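Local coordinates for protein 3-polyprenyl-4-hydroxybenzoate decarboxylase and related decarboxylases (Pelotomaculum thermopropionicum, PDB 6H6X) that binds prenylated FMN and, as a UbiD-class decarboxylase, can carboxylate 2-furoic acid to 2,5-furandicarboxylic acid, at residues L9-L12 with E13-K17; I372-P375 with E376-E379. The protein carries 8 engineered substitutions. One frame throughout, in Å; residues are numbered along the deposited sequence.

Interaction 1 of 2, residues L9-L12 with E13-K17; sequences LAFL and EGKGK
A chi1 of 180° swings the F11 ring opposite its own backbone N, and with the K15 chain bent at its second torsion (109°) the ring and the ammonium group end up near each other, F11 CZ lying 4.2 Å from K15 NZ. The amine approaches the ring obliquely. Closer to the backbone, K15 CB sits 3.5 Å from F11 O. F11 also meets the ring of W8 and packs on A69 of helix 64-70, whereas L12, which is buried, packs on L66 of that helix and on L18 of strand 18-21. Within the turn itself L12 keeps looser company: its CD2 is 4.4 Å from K17 CB.

The backbone bonds record how the helix stops. E13 N donates to L9 O at 3.0 Å and G14 N to A10 O at 3.1 Å, the latter almost straight, which is regular alpha-helical pairing. One residue later the pattern fails, since K15 N makes just a weak bond to F11 O and is closer to L12 O, at 3.2 Å. The ending is a Schellman motif with G16, at positive phi, as its C-prime residue: K17 N reaches back to L12 O at 2.9 Å (N-H...O 167°), and G16 N bonds E13 O at 2.9 Å. L12 O is thus gripped by two donors, K15 N and K17 N, which approach from opposite faces of its carbonyl plane; the K15 donor stands well above that plane, while K17 N is moderately tilted from it. On the flank of the helix E13 OE2 forms a salt bridge with R20 NE, and K17 goes on to backbone pairing with S43.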
# COMPACT_ATOMS: atom_id res chain seq x y z
N LEU B 9 -2.42 -28.89 -6.78
CA LEU B 9 -1.12 -28.54 -7.42
C LEU B 9 -1.16 -28.57 -8.96
O LEU B 9 -0.48 -27.76 -9.60
CB LEU B 9 0.03 -29.40 -6.91
CG LEU B 9 0.30 -29.33 -5.44
CD1 LEU B 9 1.44 -30.25 -5.09
CD2 LEU B 9 0.61 -27.91 -4.98
N ALA B 10 -1.96 -29.47 -9.53
CA ALA B 10 -2.15 -29.53 -10.99
C ALA B 10 -2.83 -28.27 -11.48
O ALA B 10 -2.35 -27.64 -12.42
CB ALA B 10 -2.95 -30.78 -11.39
N PHE B 11 -3.94 -27.90 -10.85
CA PHE B 11 -4.62 -26.61 -11.11
C PHE B 11 -3.67 -25.41 -11.04
O PHE B 11 -3.70 -24.54 -11.91
CB PHE B 11 -5.76 -26.44 -10.12
CG PHE B 11 -6.54 -25.16 -10.27
CD1 PHE B 11 -7.59 -25.06 -11.18
CD2 PHE B 11 -6.26 -24.06 -9.45
CE1 PHE B 11 -8.33 -23.89 -11.30
CE2 PHE B 11 -6.99 -22.89 -9.56
CZ PHE B 11 -8.02 -22.80 -10.50
N LEU B 12 -2.80 -25.35 -10.03
CA LEU B 12 -1.85 -24.22 -9.94
C LEU B 12 -0.81 -24.24 -11.08
O LEU B 12 -0.47 -23.18 -11.62
CB LEU B 12 -1.11 -24.19 -8.58
CG LEU B 12 -1.83 -23.99 -7.26
CD1 LEU B 12 -0.83 -24.17 -6.13
CD2 LEU B 12 -2.43 -22.62 -7.18
N GLU B 13 -0.30 -25.42 -11.41
CA GLU B 13 0.74 -25.57 -12.46
C GLU B 13 0.25 -25.06 -13.82
O GLU B 13 0.92 -24.25 -14.46
CB GLU B 13 1.23 -27.02 -12.57
CG GLU B 13 2.63 -27.17 -13.20
CD GLU B 13 3.48 -28.24 -12.51
OE1 GLU B 13 2.95 -29.34 -12.24
OE2 GLU B 13 4.68 -27.99 -12.24
N GLY B 14 -0.94 -25.49 -14.22
CA GLY B 14 -1.56 -25.07 -15.48
C GLY B 14 -1.99 -23.62 -15.53
O GLY B 14 -2.34 -23.10 -16.60
N LYS B 15 -2.00 -22.96 -14.38
CA LYS B 15 -2.23 -21.53 -14.30
C LYS B 15 -0.91 -20.74 -14.16
O LYS B 15 -0.94 -19.53 -13.95
CB LYS B 15 -3.16 -21.25 -13.11
CG LYS B 15 -4.07 -20.05 -13.28
CD LYS B 15 -5.54 -20.42 -13.48
CE LYS B 15 -6.41 -19.17 -13.49
NZ LYS B 15 -7.80 -19.41 -13.03
N GLY B 16 0.24 -21.41 -14.29
CA GLY B 16 1.58 -20.81 -14.00
C GLY B 16 1.80 -20.19 -12.61
O GLY B 16 2.47 -19.17 -12.50
N LYS B 17 1.23 -20.79 -11.57
CA LYS B 17 1.34 -20.30 -10.18
C LYS B 17 1.97 -21.33 -9.24
O LYS B 17 1.87 -21.24 -8.03
CB LYS B 17 -0.04 -19.87 -9.68
CG LYS B 17 -0.70 -18.85 -10.59
CD LYS B 17 -1.23 -17.64 -9.83
CE LYS B 17 -1.47 -16.47 -10.76
NZ LYS B 17 -2.13 -15.35 -10.05

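Interaction 2 of 2, residues I372-P375 with E376-E379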
# COMPACT_ATOMS: atom_id res chain seq x y z
N ILE B 372 -12.04 -1.31 -1.33
CA ILE B 372 -11.53 -1.55 -0.02
C ILE B 372 -10.36 -2.49 0.04
O ILE B 372 -9.69 -2.54 1.10
CB ILE B 372 -12.61 -2.08 0.93
CG1 ILE B 372 -13.12 -3.44 0.51
CG2 ILE B 372 -13.76 -1.08 1.03
CD1 ILE B 372 -13.92 -4.12 1.55
N PHE B 373 -10.10 -3.21 -1.05
CA PHE B 373 -8.93 -4.09 -1.16
C PHE B 373 -7.70 -3.35 -1.63
O PHE B 373 -6.64 -3.97 -1.73
CB PHE B 373 -9.21 -5.29 -2.08
CG PHE B 373 -10.37 -6.09 -1.63
CD1 PHE B 373 -10.24 -6.90 -0.53
CD2 PHE B 373 -11.62 -5.93 -2.21
CE1 PHE B 373 -11.33 -7.60 -0.04
CE2 PHE B 373 -12.71 -6.60 -1.71
CZ PHE B 373 -12.56 -7.46 -0.64
N ASP B 374 -7.83 -2.06 -1.93
CA ASP B 374 -6.74 -1.20 -2.35
C ASP B 374 -6.44 -0.22 -1.21
O ASP B 374 -7.19 0.78 -1.04
CB ASP B 374 -7.14 -0.45 -3.60
CG ASP B 374 -6.04 0.43 -4.15
OD1 ASP B 374 -5.06 0.72 -3.41
OD2 ASP B 374 -6.20 0.81 -5.34
N PRO B 375 -5.32 -0.45 -0.46
CA PRO B 375 -5.05 0.41 0.72
C PRO B 375 -4.88 1.89 0.36
O PRO B 375 -5.22 2.73 1.14
CB PRO B 375 -3.76 -0.18 1.37
CG PRO B 375 -3.35 -1.33 0.50
CD PRO B 375 -4.31 -1.51 -0.66
N GLU B 376 -4.35 2.19 -0.82
CA GLU B 376 -4.13 3.58 -1.20
C GLU B 376 -5.47 4.38 -1.38
O GLU B 376 -5.57 5.59 -1.11
CB GLU B 376 -3.30 3.65 -2.48
CG GLU B 376 -2.79 5.07 -2.78
CD GLU B 376 -1.80 5.13 -3.97
OE1 GLU B 376 -1.19 4.08 -4.37
OE2 GLU B 376 -1.60 6.23 -4.50
N GLU B 377 -6.49 3.66 -1.82
CA GLU B 377 -7.80 4.24 -2.08
C GLU B 377 -8.55 4.39 -0.75
O GLU B 377 -9.16 5.44 -0.50
CB GLU B 377 -8.57 3.38 -3.11
CG GLU B 377 -9.28 4.21 -4.16
CD GLU B 377 -9.99 3.34 -5.19
OE1 GLU B 377 -9.32 2.92 -6.15
OE2 GLU B 377 -11.20 3.07 -5.02
N VAL B 378 -8.49 3.40 0.11
CA VAL B 378 -9.02 3.61 1.45
C VAL B 378 -8.32 4.77 2.19
O VAL B 378 -9.00 5.65 2.68
CB VAL B 378 -9.40 2.35 2.29
CG1 VAL B 378 -9.25 1.04 1.58
CG2 VAL B 378 -8.99 2.37 3.76
N GLU B 379 -7.00 4.89 2.08
CA GLU B 379 -6.30 6.01 2.72
C GLU B 379 -6.75 7.34 2.14
O GLU B 379 -6.92 8.35 2.85
CB GLU B 379 -4.76 5.83 2.59
CG GLU B 379 -3.98 7.01 3.13
CD GLU B 379 -2.44 6.79 3.22
OE1 GLU B 379 -1.80 7.58 3.95
OE2 GLU B 379 -1.88 5.88 2.57
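D374 is the N-cap of helix 375-385, and its carboxylate reaches the first turn because CG lies anti to the backbone N (chi1 -177°). From there OD1 accepts a weak bond from E376 N at 3.1 Å. The main-chain carbonyl does more: D374 O takes V378 N at 3.1 Å, nearly straight (170°), and a weak bond from E377 N. The tight side is here, where V378 and the buried I372 both rest on V335 of strand 333-338; V378 CG1 lies 3.3 Å from D374 O, though its near-eclipsed chi1 makes that placement doubtful. Two carboxylate side chains, crossing at about a right angle, make the looser side. D374 OD2 and E377 OE1 approach to 3.9 Å with their planes 52° apart, a like-charge proximity that the amides of the helix start may partly offset, while E377 OE2 is held by N371 N. Beyond them E376 leads away to a salt bridge with R294 of the second subunit. Replacing D374 by an alanine would probably leave E376 N without its side-chain acceptor and weaken the cap. One turn into the helix, E379 N donates to P375 O at 3.0 Å, tilted from the carbonyl plane.

How the interactions relate
From the N terminus, the chain first meets interaction 1, where helix 5-14 ends and residues 15-17 turn it into strand 18-21, the edge of the small four-stranded sheet. Some 355 residues later, after the FMN-binding antiparallel sheet and much of the C-terminal region, comes interaction 2, which runs from the loop after strand 362-367 into helix 375-385. The two are in series, neither nested nor crossed, and each closes only a short local turn: one ends a helix, the other starts one. Interactions 1 and 2 have centres 29 Å apart and nearest atoms about 15 Å apart. Interaction 1 links helix 64-70 with strand 18-21; interaction 2 adjoins the five-stranded sheet and the second subunit.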